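Local coordinates for protein hydrogenase maturation factor (Thermoanaerobacter tengcongensis, PDB 3VTH) that probably transfers the carbamoyl group of carbamoyl phosphate, at the expense of ATP, to the C-terminal cysteine of HypE during maturation of [NiFe]-hydrogenases, at residues K221-H227 with I337-N341; A232-V238 with K292-I297. All coordinates share one frame; numbering follows the deposited sequence. Where two conformers were deposited one is given.

Contact 1 of 2, residues K221-H227 with I337-N341; sequences KGIGGFH and ICKDN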
ATOM      1  N   LYS A 221      -5.478   8.005  19.064  1.00 26.65           N
ATOM      2  CA  LYS A 221      -5.589   6.565  18.809  1.00 26.39           C
ATOM      3  C   LYS A 221      -6.664   6.338  17.755  1.00 26.71           C
ATOM      4  O   LYS A 221      -7.830   6.661  17.966  1.00 26.32           O
ATOM      5  CB  LYS A 221      -5.894   5.771  20.085  1.00 26.75           C
ATOM      6  CG  LYS A 221      -5.838   4.249  19.879  1.00 25.77           C
ATOM      7  CD  LYS A 221      -6.022   3.506  21.192  1.00 27.09           C
ATOM      8  CE  LYS A 221      -6.254   2.002  20.961  1.00 27.97           C
ATOM      9  NZ  LYS A 221      -6.363   1.298  22.277  1.00 30.03           N
ATOM     10  N   GLY A 222      -6.263   5.771  16.619  1.00 27.50           N
ATOM     11  CA  GLY A 222      -7.184   5.543  15.521  1.00 28.33           C
ATOM     12  C   GLY A 222      -7.330   4.054  15.333  1.00 29.57           C
ATOM     13  O   GLY A 222      -7.081   3.277  16.262  1.00 31.75           O
ATOM     14  N   ILE A 223      -7.651   3.651  14.114  1.00 28.65           N
ATOM     15  CA  ILE A 223      -8.005   2.268  13.817  1.00 27.19           C
ATOM     16  C   ILE A 223      -6.746   1.400  13.838  1.00 27.09           C
ATOM     17  O   ILE A 223      -6.702   0.354  14.508  1.00 26.16           O
ATOM     18  CB  ILE A 223      -8.699   2.206  12.417  1.00 27.26           C
ATOM     19  CG1 ILE A 223     -10.047   2.940  12.438  1.00 27.94           C
ATOM     20  CG2 ILE A 223      -8.882   0.775  11.928  1.00 26.50           C
ATOM     21  CD1 ILE A 223     -11.039   2.398  13.489  1.00 29.01           C
ATOM     22  N   GLY A 224      -5.720   1.857  13.121  1.00 25.73           N
ATOM     23  CA  GLY A 224      -4.505   1.073  12.905  1.00 25.87           C
ATOM     24  C   GLY A 224      -3.347   1.409  13.826  1.00 25.84           C
ATOM     25  O   GLY A 224      -2.300   0.758  13.789  1.00 26.20           O
ATOM     26  N   GLY A 225      -3.523   2.445  14.634  1.00 25.11           N
ATOM     27  CA  GLY A 225      -2.497   2.852  15.581  1.00 25.52           C
ATOM     28  C   GLY A 225      -2.680   4.312  15.906  1.00 25.55           C
ATOM     29  O   GLY A 225      -3.743   4.878  15.647  1.00 25.47           O
ATOM     30  N   PHE A 226      -1.639   4.926  16.455  1.00 25.10           N
ATOM     31  CA  PHE A 226      -1.694   6.326  16.833  1.00 25.15           C
ATOM     32  C   PHE A 226      -1.212   7.196  15.675  1.00 24.76           C
ATOM     33  O   PHE A 226      -0.308   6.790  14.939  1.00 24.36           O
ATOM     34  CB  PHE A 226      -0.822   6.582  18.075  1.00 25.58           C
ATOM     35  CG  PHE A 226      -1.491   6.195  19.361  1.00 27.50           C
ATOM     36  CD1 PHE A 226      -2.091   7.162  20.164  1.00 26.89           C
ATOM     37  CD2 PHE A 226      -1.576   4.852  19.742  1.00 27.46           C
ATOM     38  CE1 PHE A 226      -2.737   6.814  21.330  1.00 26.54           C
ATOM     39  CE2 PHE A 226      -2.214   4.497  20.926  1.00 26.86           C
ATOM     40  CZ  PHE A 226      -2.793   5.478  21.718  1.00 26.86           C
ATOM     41  N   HIS A 227      -1.806   8.382  15.539  1.00 24.20           N
ATOM     42  CA  HIS A 227      -1.327   9.407  14.612  1.00 24.64           C
ATOM     43  C   HIS A 227      -1.152  10.739  15.335  1.00 25.42           C
ATOM     44  O   HIS A 227      -1.812  11.005  16.346  1.00 26.12           O
ATOM     45  CB  HIS A 227      -2.274   9.551  13.401  1.00 23.98           C
ATOM     46  CG  HIS A 227      -2.285   8.335  12.534  1.00 26.25           C
ATOM     47  ND1 HIS A 227      -3.094   7.247  12.801  1.00 28.12           N
ATOM     48  CD2 HIS A 227      -1.518   7.982  11.475  1.00 26.35           C
ATOM     49  CE1 HIS A 227      -2.851   6.293  11.920  1.00 26.12           C
ATOM     50  NE2 HIS A 227      -1.897   6.712  11.106  1.00 27.38           N
ATOM     51  N   ILE A 337       4.700   2.450  13.818  1.00 28.84           N
ATOM     52  CA  ILE A 337       3.562   3.133  14.442  1.00 28.00           C
ATOM     53  C   ILE A 337       3.168   2.498  15.794  1.00 28.63           C
ATOM     54  O   ILE A 337       3.088   1.269  15.909  1.00 28.72           O
ATOM     55  CB  ILE A 337       2.350   3.171  13.444  1.00 26.89           C
ATOM     56  CG1 ILE A 337       1.203   4.045  13.961  1.00 25.69           C
ATOM     57  CG2 ILE A 337       1.853   1.724  13.054  1.00 27.19           C
ATOM     58  CD1 ILE A 337       0.063   4.225  12.895  1.00 24.63           C
ATOM     59  N   CYS A 338       2.977   3.335  16.819  1.00 28.66           N
ATOM     60  CA  CYS A 338       2.540   2.873  18.138  1.00 29.59           C
ATOM     61  C   CYS A 338       1.121   2.341  18.050  1.00 28.39           C
ATOM     62  O   CYS A 338       0.297   2.919  17.356  1.00 26.76           O
ATOM     63  CB  CYS A 338       2.545   4.020  19.154  1.00 29.75           C
ATOM     64  SG  CYS A 338       4.177   4.573  19.616  1.00 36.15           S
ATOM     65  N   LYS A 339       0.832   1.266  18.771  1.00 28.99           N
ATOM     66  CA  LYS A 339      -0.523   0.704  18.758  1.00 29.76           C
ATOM     67  C   LYS A 339      -1.195   0.602  20.132  1.00 30.21           C
ATOM     68  O   LYS A 339      -2.415   0.469  20.211  1.00 31.20           O
ATOM     69  CB  LYS A 339      -0.542  -0.662  18.064  1.00 30.15           C
ATOM     70  CG  LYS A 339       0.010  -1.817  18.885  1.00 31.50           C
ATOM     71  CD  LYS A 339      -0.503  -3.134  18.301  1.00 33.08           C
ATOM     72  CE  LYS A 339      -0.160  -4.323  19.171  1.00 32.87           C
ATOM     73  NZ  LYS A 339      -1.033  -4.321  20.374  1.00 39.62           N
ATOM     74  N   ASP A 340      -0.427   0.676  21.209  1.00 30.53           N
ATOM     75  CA  ASP A 340      -0.942   0.546  22.577  0.50 31.58           C
ATOM     76  C   ASP A 340      -0.912   1.887  23.318  1.00 31.66           C
ATOM     77  O   ASP A 340       0.020   2.676  23.105  1.00 31.47           O
ATOM     78  CB  ASP A 340      -0.079  -0.457  23.346  0.50 32.59           C
ATOM     79  CG  ASP A 340      -0.171  -1.865  22.787  0.50 34.08           C
ATOM     80  OD1 ASP A 340      -1.160  -2.175  22.086  0.50 33.18           O
ATOM     81  OD2 ASP A 340       0.749  -2.668  23.065  0.50 36.28           O
ATOM     82  N   ASN A 341      -1.884   2.125  24.199  1.00 31.20           N
ATOM     83  CA  ASN A 341      -1.907   3.349  25.005  1.00 30.93           C
ATOM     84  C   ASN A 341      -0.587   3.589  25.742  1.00 32.03           C
ATOM     85  O   ASN A 341       0.011   4.683  25.640  1.00 31.19           O
ATOM     86  CB  ASN A 341      -3.088   3.333  25.983  1.00 30.98           C
ATOM     87  CG  ASN A 341      -4.441   3.350  25.277  1.00 29.78           C
ATOM     88  OD1 ASN A 341      -4.608   3.993  24.246  1.00 30.07           O
ATOM     89  ND2 ASN A 341      -5.413   2.648  25.840  1.00 30.64           N
TER
HETATM   90  O   HOH W   1      -4.122   0.191  24.012  1.00 23.17           O
HETATM   91  O   HOH W   2      -4.070  -1.170  21.553  1.00 25.09           O

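Contact 2 of 2, residues A232-V238 with K292-I297; sequences ALDDEAV and KLAKGI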
ATOM      1  N   ALA A 232      -3.099  21.988   9.902  1.00 30.74           N
ATOM      2  CA  ALA A 232      -2.321  22.048   8.646  1.00 31.36           C
ATOM      3  C   ALA A 232      -2.234  23.454   8.035  1.00 33.06           C
ATOM      4  O   ALA A 232      -1.548  23.654   7.025  1.00 33.29           O
ATOM      5  CB  ALA A 232      -2.867  21.047   7.620  1.00 29.78           C
ATOM      6  N   LEU A 233      -2.941  24.418   8.628  1.00 34.73           N
ATOM      7  CA  LEU A 233      -2.809  25.821   8.215  1.00 37.32           C
ATOM      8  C   LEU A 233      -1.853  26.594   9.133  1.00 39.11           C
ATOM      9  O   LEU A 233      -1.538  27.772   8.876  1.00 40.41           O
ATOM     10  CB  LEU A 233      -4.180  26.534   8.179  1.00 38.88           C
ATOM     11  CG  LEU A 233      -5.310  26.022   7.264  1.00 37.55           C
ATOM     12  CD1 LEU A 233      -6.499  26.995   7.295  1.00 40.28           C
ATOM     13  CD2 LEU A 233      -4.840  25.846   5.848  1.00 35.98           C
ATOM     14  N   ASP A 234      -1.380  25.930  10.190  1.00 38.28           N
ATOM     15  CA  ASP A 234      -0.543  26.582  11.206  1.00 40.40           C
ATOM     16  C   ASP A 234       0.958  26.317  10.982  1.00 39.97           C
ATOM     17  O   ASP A 234       1.469  25.245  11.339  1.00 38.27           O
ATOM     18  CB  ASP A 234      -1.005  26.155  12.617  1.00 40.12           C
ATOM     19  CG  ASP A 234      -0.350  26.960  13.738  1.00 43.54           C
ATOM     20  OD1 ASP A 234       0.797  27.409  13.582  1.00 44.60           O
ATOM     21  OD2 ASP A 234      -0.982  27.116  14.808  1.00 47.68           O
ATOM     22  N   ASP A 235       1.638  27.315  10.405  1.00 41.19           N
ATOM     23  CA  ASP A 235       3.076  27.270  10.091  1.00 41.76           C
ATOM     24  C   ASP A 235       3.965  26.790  11.247  1.00 41.42           C
ATOM     25  O   ASP A 235       4.789  25.892  11.061  1.00 40.00           O
ATOM     26  CB  ASP A 235       3.587  28.651   9.642  1.00 44.49           C
ATOM     27  CG  ASP A 235       3.414  28.914   8.144  1.00 45.61           C
ATOM     28  OD1 ASP A 235       4.120  29.802   7.618  1.00 51.14           O
ATOM     29  OD2 ASP A 235       2.573  28.286   7.489  1.00 45.52           O
ATOM     30  N   GLU A 236       3.818  27.384  12.432  1.00 42.07           N
ATOM     31  CA  GLU A 236       4.714  27.034  13.540  1.00 42.73           C
ATOM     32  C   GLU A 236       4.379  25.666  14.153  1.00 40.52           C
ATOM     33  O   GLU A 236       5.286  24.959  14.616  1.00 40.16           O
ATOM     34  CB  GLU A 236       4.839  28.166  14.592  1.00 45.32           C
ATOM     35  CG  GLU A 236       4.056  27.958  15.871  1.00 47.67           C
ATOM     36  CD  GLU A 236       4.270  29.074  16.891  1.00 53.06           C
ATOM     37  OE1 GLU A 236       5.436  29.411  17.188  1.00 55.71           O
ATOM     38  OE2 GLU A 236       3.259  29.602  17.410  1.00 55.02           O
ATOM     39  N   ALA A 237       3.099  25.274  14.110  1.00 38.64           N
ATOM     40  CA  ALA A 237       2.683  23.974  14.631  1.00 36.84           C
ATOM     41  C   ALA A 237       3.309  22.860  13.808  1.00 35.24           C
ATOM     42  O   ALA A 237       3.776  21.863  14.357  1.00 34.62           O
ATOM     43  CB  ALA A 237       1.155  23.837  14.646  1.00 35.93           C
ATOM     44  N   VAL A 238       3.309  23.051  12.490  1.00 35.17           N
ATOM     45  CA  VAL A 238       3.898  22.103  11.544  1.00 34.28           C
ATOM     46  C   VAL A 238       5.407  22.018  11.760  1.00 34.95           C
ATOM     47  O   VAL A 238       5.949  20.915  11.835  1.00 34.85           O
ATOM     48  CB  VAL A 238       3.547  22.465  10.071  1.00 34.14           C
ATOM     49  CG1 VAL A 238       4.319  21.580   9.057  1.00 33.55           C
ATOM     50  CG2 VAL A 238       2.051  22.348   9.846  1.00 32.79           C
ATOM     51  N   LYS A 292      -3.557  27.385  -0.569  1.00 44.31           N
ATOM     52  CA  LYS A 292      -2.330  26.771  -0.062  1.00 43.55           C
ATOM     53  C   LYS A 292      -2.444  26.399   1.411  1.00 41.69           C
ATOM     54  O   LYS A 292      -2.998  27.150   2.192  1.00 41.63           O
ATOM     55  CB  LYS A 292      -1.152  27.731  -0.249  1.00 45.40           C
ATOM     56  CG  LYS A 292      -0.613  27.791  -1.673  1.00 48.76           C
ATOM     57  CD  LYS A 292       0.675  28.607  -1.719  1.00 52.54           C
ATOM     58  CE  LYS A 292       1.126  28.832  -3.142  1.00 56.02           C
ATOM     59  NZ  LYS A 292       0.392  29.976  -3.752  1.00 59.64           N
ATOM     60  N   LEU A 293      -1.918  25.231   1.777  1.00 39.61           N
ATOM     61  CA  LEU A 293      -1.750  24.877   3.186  1.00 38.18           C
ATOM     62  C   LEU A 293      -0.482  25.566   3.728  1.00 39.26           C
ATOM     63  O   LEU A 293       0.181  26.309   2.999  1.00 39.42           O
ATOM     64  CB  LEU A 293      -1.713  23.353   3.363  1.00 36.48           C
ATOM     65  CG  LEU A 293      -2.946  22.560   2.909  1.00 34.74           C
ATOM     66  CD1 LEU A 293      -2.726  21.030   2.985  1.00 34.07           C
ATOM     67  CD2 LEU A 293      -4.204  22.954   3.689  1.00 33.67           C
ATOM     68  N   ALA A 294      -0.162  25.338   5.001  1.00 39.05           N
ATOM     69  CA  ALA A 294       0.997  25.970   5.645  1.00 40.39           C
ATOM     70  C   ALA A 294       2.314  25.513   5.022  1.00 40.13           C
ATOM     71  O   ALA A 294       2.376  24.438   4.427  1.00 38.71           O
ATOM     72  CB  ALA A 294       0.999  25.652   7.130  1.00 40.22           C
ATOM     73  N   LYS A 295       3.361  26.325   5.168  1.00 41.48           N
ATOM     74  CA  LYS A 295       4.726  25.907   4.807  1.00 41.91           C
ATOM     75  C   LYS A 295       5.128  24.671   5.617  1.00 39.96           C
ATOM     76  O   LYS A 295       4.693  24.504   6.754  1.00 39.94           O
ATOM     77  CB  LYS A 295       5.741  27.039   5.031  1.00 44.15           C
ATOM     78  CG  LYS A 295       5.415  28.318   4.274  1.00 48.26           C
ATOM     79  CD  LYS A 295       6.651  29.209   4.007  1.00 52.12           C
ATOM     80  CE  LYS A 295       7.011  30.083   5.206  1.00 55.69           C
ATOM     81  NZ  LYS A 295       7.823  31.301   4.844  1.00 57.93           N
ATOM     82  N   GLY A 296       5.933  23.794   5.019  1.00 38.63           N
ATOM     83  CA  GLY A 296       6.361  22.575   5.700  1.00 36.34           C
ATOM     84  C   GLY A 296       5.410  21.397   5.589  1.00 34.27           C
ATOM     85  O   GLY A 296       5.628  20.367   6.227  1.00 32.93           O
ATOM     86  N   ILE A 297       4.343  21.527   4.799  1.00 33.61           N
ATOM     87  CA  ILE A 297       3.475  20.373   4.551  1.00 32.22           C
ATOM     88  C   ILE A 297       4.073  19.555   3.400  1.00 31.53           C
ATOM     89  O   ILE A 297       4.393  18.357   3.552  1.00 30.38           O
ATOM     90  CB  ILE A 297       1.988  20.772   4.222  1.00 32.40           C
ATOM     91  CG1 ILE A 297       1.291  21.476   5.405  1.00 32.98           C
ATOM     92  CG2 ILE A 297       1.181  19.573   3.720  1.00 30.27           C
ATOM     93  CD1 ILE A 297       1.130  20.633   6.630  1.00 32.73           C
TER
HETATM   94  O   HOH W   3       6.018  25.133   8.705  1.00 20.93           O

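Contact 1 of 2, residues K221-H227 with I337-N341
Gly225 and Phe226 run beside Cys338 and Lys339 with one direct backbone bond, from Phe226 N to Cys338 O at 2.9 Å, nearly in line with the C=O bond. A side chain at Gly225 would collide with Cys338 O and Ile337 CG1. The Phe226 ring, with CG beside the backbone N (chi1 -80°), turns its edge to the other segment: Cys338 O and Asn341 OD1 lie in its plane, the latter 3.4 Å from CZ. The Asn341 amide stands almost perpendicular to the ring, while Lys221 CB covers part of one face. An alanine for Phe226 is likely to leave Lys221 CB without that face, and Cys338 O and Asn341 OD1 without the ring edge. Ile337 CD1 reaches 3.6 Å from His227 NE2, and this side chain also touches the magnesium ligand Ser329. Extended throughout, Lys221 lays CD 3.4 Å from Asn341 OD1, the side chains crossing near a right angle, and carries NZ on to the carbonyls of Asn358 and Arg360; Asn341 ND2 also binds Asn358 O. Water 1 accepts from Lys221 NZ and Asn341 N, each at 3.0 Å. The buried ammonium is met by carbonyl oxygens and water, whose dipoles probably stabilise its charge.

Contact 2 of 2, residues A232-V238 with K292-I297
A type II beta turn, Ala294 to Ile297, packs against the first turn of helix 235-245 in the YrdC-like (telomere recombination) part of the protein. Its approach is fixed by two hydrogen bonds. Ala294 N gives the straighter one to Ala232 O, 3.0 Å away and in the carbonyl plane (N-H...O angle 164°). Lys295 N binds Asp235 OD2 at 3.1 Å, coming from above the carboxylate plane, 50° out of it. The methyl of Ala294 fits between these two bonds, against Asp235 OD2 and the backbone of Leu233. Farther along, Leu233 CD2 meets Leu293 CD2 at 3.7 Å, the two side chains crossing at about a right angle. Val238 divides its branches: CG1, anti to the backbone N (chi1 172°), presses on Gly296 O at 3.3 Å, whereas CG2 touches Ile297 CD1 at 3.8 Å. Gly296 has a positive phi, and a CB there would be tight against Val238 CG1. The helix start has its own N-cap: Asp234 OD1 accepts from Ala237 N, with a weak second bond from Glu236 N. Asp235 OD1 stays 4.9 Å from Lys295 NZ, too far for a salt bridge. The Asp235 carboxylate therefore holds the turn through a backbone N-H, and the nearby lysine and helix N terminus would probably favour its charged form.

How the contacts relate
Both contacts belong to the YrdC-like part of the chain and show how contacts between short segments can close long loops. From the N terminus, the chain leaves strand 218-221, turns through the glycines of 221-227 and enters strand 226-229, then reaches helix 235-245 by way of 232-238. Contact 2 closes the inner loop when 292-297, between strands 283-287 and 303-307, returns to that helix. Contact 1 closes the outer loop later, when 337-341 passes from strand 325-329 to helix 341-347. Contact 2 is thus nested inside the loop that contact 1 closes; their centres lie 23 Å apart and they do not touch. Strand 226-229 and helix 235-245, consecutive in the chain, connect them.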